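Local coordinates for periplasmic binding protein (Sulfurospirillum deleyianum, PDB 4PAG) that probably captures a solute, perhaps an iron chelate or cobalamin-like compound, in the periplasm and delivers it to an ABC importer, at residues A[190-200]-A[277-288]; A[219-230]-A[245-253]. All coordinates share one frame; numbering follows the deposited sequence.

How the contacts relate
Both contacts lie in the half of the protein built around the parallel sheet with strand order 201-202, 172-176, 229-232, 258-260, and their centres are about 20 Å apart. Contact 1, its centre about 11 Å from the centre of the chain, sets the short helix 193-197 on helix 277-288. Contact 2, its centre about 26 Å from the centre of the chain, packs helix 219-225 and the start of strand 229-232 against residues 245-253. Along the chain contact 2 is nested inside the loop that contact 1 closes. The two meet where L288 CD2 packs on V229 CB at 4.0 Å, so the deep helix pair and the peripheral layer are joined through one sheet strand.

Contact 1 of 2, residues A[190-200]-A[277-288]; sequences FHSEPLALAGG and RILGAHWIASKL
Helix 193-197 crosses helix 277-288 at -55° with the short axes 8.5 Å apart, and the backbones come near each other at P194 with A281 and at A198 with A285. At one end of the crossing R277 turns the end of its guanidinium on a single acceptor: NH1 and NH2 both donate to F190 O, the NH2 bond being 2.7 Å long and the straighter of the two at 151°. The oxygen lies in the guanidinium plane, and both nitrogens approach in its carbonyl plane. The extended chain from CG to NE carries the group there, while P194 covers one face with its CD-CG edge, P194 CD 3.4 Å from R277 CZ, the rest of the proline ring tilting away. T269 O takes a further bond from NH2, which helps to fix the rotation of the group. E193 OE1 stands 3.7 Å from R277 NH1, well out of the plane; this long salt bridge is purely electrostatic, and the carboxylate oxygen has S124 OG as its hydrogen-bonding partner.

In the sheet-bearing half of this periplasmic binding protein, helix 193-197 leads into edge strand 201-202, and G199, with positive phi, ends the helix in a Schellman motif. Just before that turn, A198 puts its methyl between residues of the longer helix: CB is 3.3 Å from A281 O and a tight 3.4 Å from I284 CG2. A198 O is buried here too, without a polar partner. I284 reaches the shorter helix with both branches. Its CD1, held with CG1 anti to the carbonyl carbon (chi1 -69°), meets L195 CD2 at 3.7 Å, the two side chains crossing at about a right angle. L288 CD1 fills in beside the turn, 3.6 Å from G200 N. Helix 277-288 has a further neighbour: A281 and A285 also touch L158 of helix 141-163.

Contact 2 of 2, residues A[219-230]-A[245-253]; sequences FEQIILYDPEVI and KKWAVLKAV
An aromatic and aliphatic interface, without a direct hydrogen bond across it, joins helix 219-225 and the following strand to the 3-10 turn and helix start at 245-253, on the periphery of the sheet-bearing half. F219 is its hub. With CG anti to the backbone N (chi1 175°), the ring reaches the 3-10 turn and directs its edge at the face of the W247 six-membered ring, a T-shaped pair with centroids 4.8 Å apart and planes at 71°. K246 runs past F219 in the opposite direction, its chain extended beyond CG. K246 CE sits almost over the F219 ring centre, 5° off the normal, as a CH-pi contact, and K246 NZ makes a cation-pi contact at 4.3 Å from the centroid. I223 CG1 lies over the opposite face of the ring, near its rim, so the phenyl is held between a lysine and an isoleucine.

Further along, V249 CG1 meets I223 CD1 at 3.8 Å. L250, at the N-cap position of helix 251-254, divides its branches: CD2 lies against I223 CA, whereas CD1 reaches I222 CG2 and, at 3.9 Å, I230 CD1 on the strand. The methyl of A252 faces backbone carbonyls, with its CB 3.5 Å from E228 O. A water links the two backbones, donating to P227 O at 2.6 Å and accepting from A252 N at 3.0 Å, which satisfies an amide in the first turn of that helix.

Residues 245-253 belong to the beta-alpha-beta crossover from strand 229-232, through helices 235-243 and 251-254, to the neighbouring parallel strand 258-260; I230 accordingly forms backbone bonds with K257 and Y259. It also touches A176 of strand 172-176, I222 and P227 rest on Y174 of the same strand, and W247 packs edge-to-face with F237 of helix 235-243.

Contact 1 of 2, residues A[190-200]-A[277-288]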
loop_
_atom_site.group_PDB
_atom_site.type_symbol
_atom_site.label_atom_id
_atom_site.label_comp_id
_atom_site.label_asym_id
_atom_site.label_seq_id
_atom_site.Cartn_x
_atom_site.Cartn_y
_atom_site.Cartn_z
ATOM N N PHE A 190 6.025 -3.597 -7.873
ATOM C CA PHE A 190 5.514 -3.399 -6.524
ATOM C C PHE A 190 4.262 -2.505 -6.485
ATOM O O PHE A 190 3.544 -2.477 -5.480
ATOM C CB PHE A 190 6.587 -3.016 -5.483
ATOM C CG PHE A 190 7.307 -1.711 -5.718
ATOM C CD1 PHE A 190 6.647 -0.489 -5.654
ATOM C CD2 PHE A 190 8.694 -1.704 -5.869
ATOM C CE1 PHE A 190 7.338 0.706 -5.814
ATOM C CE2 PHE A 190 9.389 -0.513 -6.025
ATOM C CZ PHE A 190 8.706 0.698 -5.999
ATOM N N HIS A 191 3.976 -1.824 -7.588
ATOM C CA HIS A 191 2.751 -1.031 -7.708
ATOM C C HIS A 191 1.492 -1.839 -8.041
ATOM O O HIS A 191 0.385 -1.379 -7.757
ATOM C CB HIS A 191 2.947 0.061 -8.752
ATOM C CG HIS A 191 3.931 1.110 -8.338
ATOM N ND1 HIS A 191 3.710 1.949 -7.268
ATOM C CD2 HIS A 191 5.143 1.445 -8.835
ATOM C CE1 HIS A 191 4.740 2.769 -7.134
ATOM N NE2 HIS A 191 5.622 2.482 -8.074
ATOM N N SER A 192 1.657 -3.024 -8.634
ATOM C CA SER A 192 0.523 -3.876 -9.038
ATOM C C SER A 192 0.406 -5.206 -8.280
ATOM O O SER A 192 -0.528 -5.971 -8.517
ATOM C CB SER A 192 0.605 -4.174 -10.536
ATOM O OG SER A 192 1.761 -4.928 -10.839
ATOM N N GLU A 193 1.328 -5.463 -7.358
ATOM C CA GLU A 193 1.372 -6.721 -6.596
ATOM C C GLU A 193 0.022 -7.258 -6.064
ATOM O O GLU A 193 -0.237 -8.453 -6.209
ATOM C CB GLU A 193 2.381 -6.598 -5.441
ATOM C CG GLU A 193 2.633 -7.891 -4.681
ATOM C CD GLU A 193 1.801 -8.037 -3.413
ATOM O OE1 GLU A 193 1.099 -7.075 -3.016
ATOM O OE2 GLU A 193 1.861 -9.123 -2.787
ATOM N N PRO A 194 -0.826 -6.400 -5.444
ATOM C CA PRO A 194 -2.059 -6.939 -4.874
ATOM C C PRO A 194 -3.060 -7.392 -5.935
ATOM O O PRO A 194 -3.921 -8.220 -5.645
ATOM C CB PRO A 194 -2.628 -5.767 -4.073
ATOM C CG PRO A 194 -2.015 -4.553 -4.667
ATOM C CD PRO A 194 -0.653 -4.975 -5.105
ATOM N N LEU A 195 -2.936 -6.862 -7.148
ATOM C CA LEU A 195 -3.778 -7.313 -8.261
ATOM C C LEU A 195 -3.457 -8.767 -8.619
ATOM O O LEU A 195 -4.355 -9.568 -8.873
ATOM C CB LEU A 195 -3.602 -6.397 -9.469
ATOM C CG LEU A 195 -4.071 -4.953 -9.245
ATOM C CD1 LEU A 195 -3.346 -3.977 -10.161
ATOM C CD2 LEU A 195 -5.563 -4.860 -9.471
ATOM N N ALA A 196 -2.174 -9.106 -8.623
ATOM C CA ALA A 196 -1.741 -10.488 -8.856
ATOM C C ALA A 196 -2.041 -11.379 -7.652
ATOM O O ALA A 196 -2.428 -12.538 -7.810
ATOM C CB ALA A 196 -0.259 -10.523 -9.181
ATOM N N LEU A 197 -1.864 -10.836 -6.449
ATOM C CA LEU A 197 -2.149 -11.581 -5.217
ATOM C C LEU A 197 -3.629 -11.955 -5.102
ATOM O O LEU A 197 -3.982 -12.991 -4.525
ATOM C CB LEU A 197 -1.739 -10.754 -4.001
ATOM C CG LEU A 197 -1.636 -11.501 -2.677
ATOM C CD1 LEU A 197 -0.467 -12.475 -2.707
ATOM C CD2 LEU A 197 -1.489 -10.508 -1.531
ATOM N N ALA A 198 -4.484 -11.107 -5.663
ATOM C CA ALA A 198 -5.918 -11.342 -5.679
ATOM C C ALA A 198 -6.371 -12.316 -6.779
ATOM O O ALA A 198 -7.555 -12.569 -6.910
ATOM C CB ALA A 198 -6.642 -10.016 -5.838
ATOM N N GLY A 199 -5.439 -12.835 -7.572
ATOM C CA GLY A 199 -5.756 -13.799 -8.627
ATOM C C GLY A 199 -6.004 -13.175 -9.991
ATOM O O GLY A 199 -6.611 -13.795 -10.859
ATOM N N GLY A 200 -5.523 -11.955 -10.192
ATOM C CA GLY A 200 -5.673 -11.284 -11.468
ATOM C C GLY A 200 -4.649 -11.725 -12.497
ATOM O O GLY A 200 -3.515 -12.077 -12.159
ATOM N N ARG A 277 -3.019 -3.281 1.727
ATOM C CA ARG A 277 -3.222 -4.379 0.768
ATOM C C ARG A 277 -3.789 -5.652 1.390
ATOM O O ARG A 277 -4.424 -6.458 0.696
ATOM C CB ARG A 277 -1.923 -4.693 0.039
ATOM C CG ARG A 277 -1.523 -3.602 -0.931
ATOM C CD ARG A 277 -0.070 -3.696 -1.372
ATOM N NE ARG A 277 0.120 -2.817 -2.513
ATOM C CZ ARG A 277 1.178 -2.789 -3.314
ATOM N NH1 ARG A 277 2.227 -3.585 -3.107
ATOM N NH2 ARG A 277 1.182 -1.936 -4.339
ATOM N N ILE A 278 -3.562 -5.831 2.691
ATOM C CA ILE A 278 -4.211 -6.895 3.449
ATOM C C ILE A 278 -5.727 -6.901 3.187
ATOM O O ILE A 278 -6.328 -7.959 3.000
ATOM C CB ILE A 278 -3.917 -6.729 4.952
ATOM C CG1 ILE A 278 -2.442 -7.049 5.214
ATOM C CG2 ILE A 278 -4.808 -7.627 5.796
ATOM C CD1 ILE A 278 -1.889 -6.385 6.460
ATOM N N LEU A 279 -6.323 -5.711 3.161
ATOM C CA LEU A 279 -7.738 -5.545 2.841
ATOM C C LEU A 279 -7.944 -5.308 1.347
ATOM O O LEU A 279 -8.865 -5.868 0.741
ATOM C CB LEU A 279 -8.314 -4.370 3.626
ATOM C CG LEU A 279 -9.765 -3.988 3.342
ATOM C CD1 LEU A 279 -10.698 -5.089 3.796
ATOM C CD2 LEU A 279 -10.103 -2.679 4.039
ATOM N N GLY A 280 -7.098 -4.468 0.759
ATOM C CA GLY A 280 -7.234 -4.096 -0.645
ATOM C C GLY A 280 -7.214 -5.259 -1.610
ATOM O O GLY A 280 -7.933 -5.250 -2.606
ATOM N N ALA A 281 -6.384 -6.265 -1.337
ATOM C CA ALA A 281 -6.332 -7.448 -2.203
ATOM C C ALA A 281 -7.632 -8.253 -2.119
ATOM O O ALA A 281 -8.070 -8.833 -3.114
ATOM C CB ALA A 281 -5.137 -8.312 -1.861
ATOM N N HIS A 282 -8.259 -8.271 -0.947
ATOM C CA HIS A 282 -9.590 -8.880 -0.816
ATOM C C HIS A 282 -10.635 -8.109 -1.613
ATOM O O HIS A 282 -11.460 -8.706 -2.325
ATOM C CB HIS A 282 -10.020 -8.991 0.645
ATOM C CG HIS A 282 -9.529 -10.230 1.315
ATOM N ND1 HIS A 282 -10.179 -11.439 1.205
ATOM C CD2 HIS A 282 -8.440 -10.456 2.086
ATOM C CE1 HIS A 282 -9.517 -12.356 1.886
ATOM N NE2 HIS A 282 -8.456 -11.784 2.428
ATOM N N TRP A 283 -10.602 -6.789 -1.496
ATOM C CA TRP A 283 -11.488 -5.936 -2.291
ATOM C C TRP A 283 -11.319 -6.214 -3.787
ATOM O O TRP A 283 -12.313 -6.406 -4.509
ATOM C CB TRP A 283 -11.236 -4.463 -1.974
ATOM C CG TRP A 283 -11.992 -3.529 -2.857
ATOM C CD1 TRP A 283 -13.316 -3.203 -2.761
ATOM C CD2 TRP A 283 -11.480 -2.801 -3.974
ATOM N NE1 TRP A 283 -13.655 -2.315 -3.743
ATOM C CE2 TRP A 283 -12.551 -2.055 -4.510
ATOM C CE3 TRP A 283 -10.225 -2.708 -4.581
ATOM C CZ2 TRP A 283 -12.401 -1.218 -5.611
ATOM C CZ3 TRP A 283 -10.082 -1.888 -5.689
ATOM C CH2 TRP A 283 -11.166 -1.151 -6.188
ATOM N N ILE A 284 -10.071 -6.252 -4.251
ATOM C CA ILE A 284 -9.785 -6.628 -5.646
ATOM C C ILE A 284 -10.358 -8.018 -5.998
ATOM O O ILE A 284 -10.999 -8.187 -7.049
ATOM C CB ILE A 284 -8.267 -6.605 -5.962
ATOM C CG1 ILE A 284 -7.732 -5.169 -5.950
ATOM C CG2 ILE A 284 -7.987 -7.216 -7.323
ATOM C CD1 ILE A 284 -6.222 -5.096 -5.855
ATOM N N ALA A 285 -10.120 -9.011 -5.143
ATOM C CA ALA A 285 -10.636 -10.367 -5.392
ATOM C C ALA A 285 -12.161 -10.383 -5.542
ATOM O O ALA A 285 -12.710 -11.085 -6.410
ATOM C CB ALA A 285 -10.204 -11.317 -4.283
ATOM N N SER A 286 -12.835 -9.597 -4.707
ATOM C CA SER A 286 -14.295 -9.475 -4.748
ATOM C C SER A 286 -14.776 -8.908 -6.087
ATOM O O SER A 286 -15.855 -9.255 -6.552
ATOM C CB SER A 286 -14.819 -8.617 -3.590
ATOM O OG SER A 286 -14.630 -7.221 -3.816
ATOM N N LYS A 287 -13.974 -8.047 -6.701
ATOM C CA LYS A 287 -14.311 -7.478 -8.003
ATOM C C LYS A 287 -13.927 -8.408 -9.162
ATOM O O LYS A 287 -14.631 -8.459 -10.160
ATOM C CB LYS A 287 -13.644 -6.111 -8.179
ATOM C CG LYS A 287 -14.043 -5.063 -7.146
ATOM C CD LYS A 287 -15.555 -4.888 -7.027
ATOM C CE LYS A 287 -15.902 -3.772 -6.058
ATOM N NZ LYS A 287 -17.300 -3.910 -5.580
ATOM N N LEU A 288 -12.819 -9.135 -9.031
ATOM C CA LEU A 288 -12.386 -10.084 -10.066
ATOM C C LEU A 288 -13.265 -11.347 -10.133
ATOM O O LEU A 288 -13.436 -11.934 -11.198
ATOM C CB LEU A 288 -10.931 -10.491 -9.834
ATOM C CG LEU A 288 -9.849 -9.404 -9.860
ATOM C CD1 LEU A 288 -8.480 -10.043 -9.620
ATOM C CD2 LEU A 288 -9.858 -8.623 -11.162
#

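Contact 2 of 2, residues A[219-230]-A[245-253]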
loop_
_atom_site.group_PDB
_atom_site.type_symbol
_atom_site.label_atom_id
_atom_site.label_comp_id
_atom_site.label_asym_id
_atom_site.label_seq_id
_atom_site.Cartn_x
_atom_site.Cartn_y
_atom_site.Cartn_z
ATOM N N PHE A 219 -4.581 3.815 -26.142
ATOM C CA PHE A 219 -5.974 3.378 -26.141
ATOM C C PHE A 219 -6.126 2.113 -26.996
ATOM O O PHE A 219 -6.803 1.161 -26.608
ATOM C CB PHE A 219 -6.873 4.517 -26.644
ATOM C CG PHE A 219 -8.317 4.138 -26.786
ATOM C CD1 PHE A 219 -9.051 3.726 -25.686
ATOM C CD2 PHE A 219 -8.948 4.199 -28.026
ATOM C CE1 PHE A 219 -10.381 3.369 -25.817
ATOM C CE2 PHE A 219 -10.281 3.852 -28.159
ATOM C CZ PHE A 219 -10.998 3.435 -27.051
ATOM N N GLU A 220 -5.433 2.091 -28.132
ATOM C CA GLU A 220 -5.530 0.990 -29.077
ATOM C C GLU A 220 -5.001 -0.315 -28.459
ATOM O O GLU A 220 -5.558 -1.390 -28.671
ATOM C CB GLU A 220 -4.800 1.368 -30.374
ATOM C CG GLU A 220 -5.501 2.472 -31.190
ATOM C CD GLU A 220 -5.515 3.877 -30.542
ATOM O OE1 GLU A 220 -4.566 4.254 -29.794
ATOM O OE2 GLU A 220 -6.492 4.628 -30.802
ATOM N N GLN A 221 -3.952 -0.198 -27.651
ATOM C CA GLN A 221 -3.388 -1.329 -26.922
ATOM C C GLN A 221 -4.337 -1.881 -25.846
ATOM O O GLN A 221 -4.427 -3.092 -25.644
ATOM C CB GLN A 221 -2.071 -0.918 -26.269
ATOM C CG GLN A 221 -1.321 -2.082 -25.646
ATOM C CD GLN A 221 -0.934 -3.107 -26.686
ATOM O OE1 GLN A 221 -0.236 -2.782 -27.632
ATOM N NE2 GLN A 221 -1.396 -4.338 -26.529
ATOM N N ILE A 222 -5.032 -0.990 -25.149
ATOM C CA ILE A 222 -6.004 -1.405 -24.123
ATOM C C ILE A 222 -7.145 -2.200 -24.767
ATOM O O ILE A 222 -7.568 -3.229 -24.239
ATOM C CB ILE A 222 -6.555 -0.198 -23.341
ATOM C CG1 ILE A 222 -5.418 0.487 -22.573
ATOM C CG2 ILE A 222 -7.664 -0.636 -22.385
ATOM C CD1 ILE A 222 -5.725 1.896 -22.109
ATOM N N ILE A 223 -7.620 -1.732 -25.918
ATOM C CA ILE A 223 -8.613 -2.485 -26.691
ATOM C C ILE A 223 -8.106 -3.890 -27.005
ATOM O O ILE A 223 -8.845 -4.866 -26.833
ATOM C CB ILE A 223 -8.994 -1.767 -28.000
ATOM C CG1 ILE A 223 -9.754 -0.480 -27.700
ATOM C CG2 ILE A 223 -9.830 -2.684 -28.896
ATOM C CD1 ILE A 223 -10.011 0.374 -28.926
ATOM N N LEU A 224 -6.857 -3.999 -27.456
ATOM C CA LEU A 224 -6.268 -5.310 -27.764
ATOM C C LEU A 224 -6.220 -6.204 -26.539
ATOM O O LEU A 224 -6.521 -7.390 -26.631
ATOM C CB LEU A 224 -4.859 -5.176 -28.355
ATOM C CG LEU A 224 -4.785 -4.637 -29.776
ATOM C CD1 LEU A 224 -3.345 -4.307 -30.142
ATOM C CD2 LEU A 224 -5.385 -5.629 -30.773
ATOM N N TYR A 225 -5.854 -5.630 -25.392
ATOM C CA TYR A 225 -5.766 -6.387 -24.153
ATOM C C TYR A 225 -7.123 -6.950 -23.697
ATOM O O TYR A 225 -7.167 -7.983 -23.030
ATOM C CB TYR A 225 -5.130 -5.542 -23.035
ATOM C CG TYR A 225 -3.616 -5.335 -23.109
ATOM C CD1 TYR A 225 -2.771 -6.283 -23.694
ATOM C CD2 TYR A 225 -3.025 -4.211 -22.521
ATOM C CE1 TYR A 225 -1.393 -6.096 -23.729
ATOM C CE2 TYR A 225 -1.643 -4.018 -22.543
ATOM C CZ TYR A 225 -0.834 -4.959 -23.150
ATOM O OH TYR A 225 0.538 -4.780 -23.178
ATOM N N ASP A 226 -8.218 -6.275 -24.052
ATOM C CA ASP A 226 -9.570 -6.774 -23.791
ATOM C C ASP A 226 -9.758 -7.203 -22.319
ATOM O O ASP A 226 -10.125 -8.350 -22.036
ATOM C CB ASP A 226 -9.869 -7.938 -24.757
ATOM C CG ASP A 226 -11.308 -8.448 -24.667
ATOM O OD1 ASP A 226 -12.216 -7.659 -24.343
ATOM O OD2 ASP A 226 -11.533 -9.653 -24.931
ATOM N N PRO A 227 -9.501 -6.289 -21.369
ATOM C CA PRO A 227 -9.630 -6.724 -19.975
ATOM C C PRO A 227 -11.078 -7.026 -19.600
ATOM O O PRO A 227 -12.010 -6.455 -20.181
ATOM C CB PRO A 227 -9.112 -5.517 -19.183
ATOM C CG PRO A 227 -9.413 -4.345 -20.064
ATOM C CD PRO A 227 -9.167 -4.853 -21.462
ATOM N N GLU A 228 -11.257 -7.934 -18.650
ATOM C CA GLU A 228 -12.580 -8.250 -18.123
ATOM C C GLU A 228 -12.961 -7.277 -17.013
ATOM O O GLU A 228 -14.137 -6.932 -16.862
ATOM C CB GLU A 228 -12.624 -9.686 -17.614
ATOM C CG GLU A 228 -12.355 -10.705 -18.705
ATOM C CD GLU A 228 -12.059 -12.089 -18.159
ATOM O OE1 GLU A 228 -13.027 -12.803 -17.821
ATOM O OE2 GLU A 228 -10.868 -12.463 -18.077
ATOM N N VAL A 229 -11.966 -6.852 -16.240
ATOM C CA VAL A 229 -12.151 -5.872 -15.178
ATOM C C VAL A 229 -11.112 -4.757 -15.314
ATOM O O VAL A 229 -9.954 -5.008 -15.660
ATOM C CB VAL A 229 -12.041 -6.525 -13.784
ATOM C CG1 VAL A 229 -12.007 -5.475 -12.686
ATOM C CG2 VAL A 229 -13.203 -7.487 -13.534
ATOM N N ILE A 230 -11.534 -3.529 -15.034
ATOM C CA ILE A 230 -10.619 -2.401 -14.993
ATOM C C ILE A 230 -10.617 -1.798 -13.591
ATOM O O ILE A 230 -11.662 -1.450 -13.042
ATOM C CB ILE A 230 -10.955 -1.330 -16.048
ATOM C CG1 ILE A 230 -10.795 -1.901 -17.464
ATOM C CG2 ILE A 230 -10.061 -0.108 -15.842
ATOM C CD1 ILE A 230 -11.380 -1.037 -18.564
ATOM N N LYS A 245 -17.731 8.366 -25.229
ATOM C CA LYS A 245 -18.271 7.263 -26.040
ATOM C C LYS A 245 -17.233 6.201 -26.461
ATOM O O LYS A 245 -17.541 5.007 -26.525
ATOM C CB LYS A 245 -18.961 7.859 -27.284
ATOM C CG LYS A 245 -19.681 6.862 -28.179
ATOM C CD LYS A 245 -21.012 6.417 -27.591
ATOM C CE LYS A 245 -21.471 5.081 -28.160
ATOM N NZ LYS A 245 -21.444 5.022 -29.651
ATOM N N LYS A 246 -16.009 6.623 -26.755
ATOM C CA LYS A 246 -15.010 5.704 -27.314
ATOM C C LYS A 246 -14.662 4.542 -26.375
ATOM O O LYS A 246 -14.298 3.463 -26.832
ATOM C CB LYS A 246 -13.730 6.451 -27.682
ATOM C CG LYS A 246 -12.847 6.765 -26.487
ATOM C CD LYS A 246 -11.707 7.663 -26.895
ATOM C CE LYS A 246 -10.529 7.536 -25.954
ATOM N NZ LYS A 246 -9.330 8.085 -26.631
ATOM N N TRP A 247 -14.779 4.751 -25.066
ATOM C CA TRP A 247 -14.471 3.679 -24.117
ATOM C C TRP A 247 -15.527 2.575 -24.085
ATOM O O TRP A 247 -15.270 1.496 -23.575
ATOM C CB TRP A 247 -14.261 4.240 -22.718
ATOM C CG TRP A 247 -13.081 5.125 -22.651
ATOM C CD1 TRP A 247 -13.065 6.476 -22.808
ATOM C CD2 TRP A 247 -11.726 4.727 -22.441
ATOM N NE1 TRP A 247 -11.787 6.951 -22.692
ATOM C CE2 TRP A 247 -10.942 5.898 -22.466
ATOM C CE3 TRP A 247 -11.100 3.498 -22.221
ATOM C CZ2 TRP A 247 -9.567 5.876 -22.296
ATOM C CZ3 TRP A 247 -9.726 3.478 -22.044
ATOM C CH2 TRP A 247 -8.977 4.663 -22.071
ATOM N N ALA A 248 -16.705 2.839 -24.636
ATOM C CA ALA A 248 -17.768 1.835 -24.694
ATOM C C ALA A 248 -17.429 0.644 -25.598
ATOM O O ALA A 248 -18.139 -0.348 -25.585
ATOM C CB ALA A 248 -19.073 2.482 -25.143
ATOM N N VAL A 249 -16.366 0.744 -26.395
ATOM C CA VAL A 249 -15.866 -0.417 -27.141
ATOM C C VAL A 249 -15.433 -1.563 -26.215
ATOM O O VAL A 249 -15.468 -2.727 -26.603
ATOM C CB VAL A 249 -14.705 -0.035 -28.094
ATOM C CG1 VAL A 249 -13.472 0.450 -27.339
ATOM C CG2 VAL A 249 -14.333 -1.214 -28.961
ATOM N N LEU A 250 -15.030 -1.230 -24.993
ATOM C CA LEU A 250 -14.521 -2.226 -24.057
ATOM C C LEU A 250 -15.647 -2.992 -23.367
ATOM O O LEU A 250 -16.585 -2.389 -22.839
ATOM C CB LEU A 250 -13.662 -1.541 -22.999
ATOM C CG LEU A 250 -12.393 -0.840 -23.490
ATOM C CD1 LEU A 250 -11.716 -0.115 -22.341
ATOM C CD2 LEU A 250 -11.423 -1.825 -24.121
ATOM N N LYS A 251 -15.537 -4.318 -23.341
ATOM C CA LYS A 251 -16.538 -5.156 -22.674
ATOM C C LYS A 251 -16.620 -4.849 -21.168
ATOM O O LYS A 251 -17.696 -4.882 -20.588
ATOM C CB LYS A 251 -16.261 -6.648 -22.896
ATOM C CG LYS A 251 -16.235 -7.094 -24.357
ATOM C CD LYS A 251 -17.619 -7.359 -24.950
ATOM C CE LYS A 251 -17.503 -7.907 -26.374
ATOM N NZ LYS A 251 -18.799 -8.266 -27.041
ATOM N N ALA A 252 -15.488 -4.551 -20.533
ATOM C CA ALA A 252 -15.497 -4.195 -19.120
ATOM C C ALA A 252 -16.386 -2.973 -18.885
ATOM O O ALA A 252 -17.089 -2.901 -17.877
ATOM C CB ALA A 252 -14.083 -3.935 -18.614
ATOM N N VAL A 253 -16.367 -2.031 -19.828
ATOM C CA VAL A 253 -17.156 -0.808 -19.711
ATOM C C VAL A 253 -18.642 -1.113 -19.927
ATOM O O VAL A 253 -19.488 -0.642 -19.166
ATOM C CB VAL A 253 -16.642 0.292 -20.666
ATOM C CG1 VAL A 253 -17.613 1.464 -20.739
ATOM C CG2 VAL A 253 -15.263 0.764 -20.223
HETATM O O HOH W 1 -12.733 -4.530 -21.790
#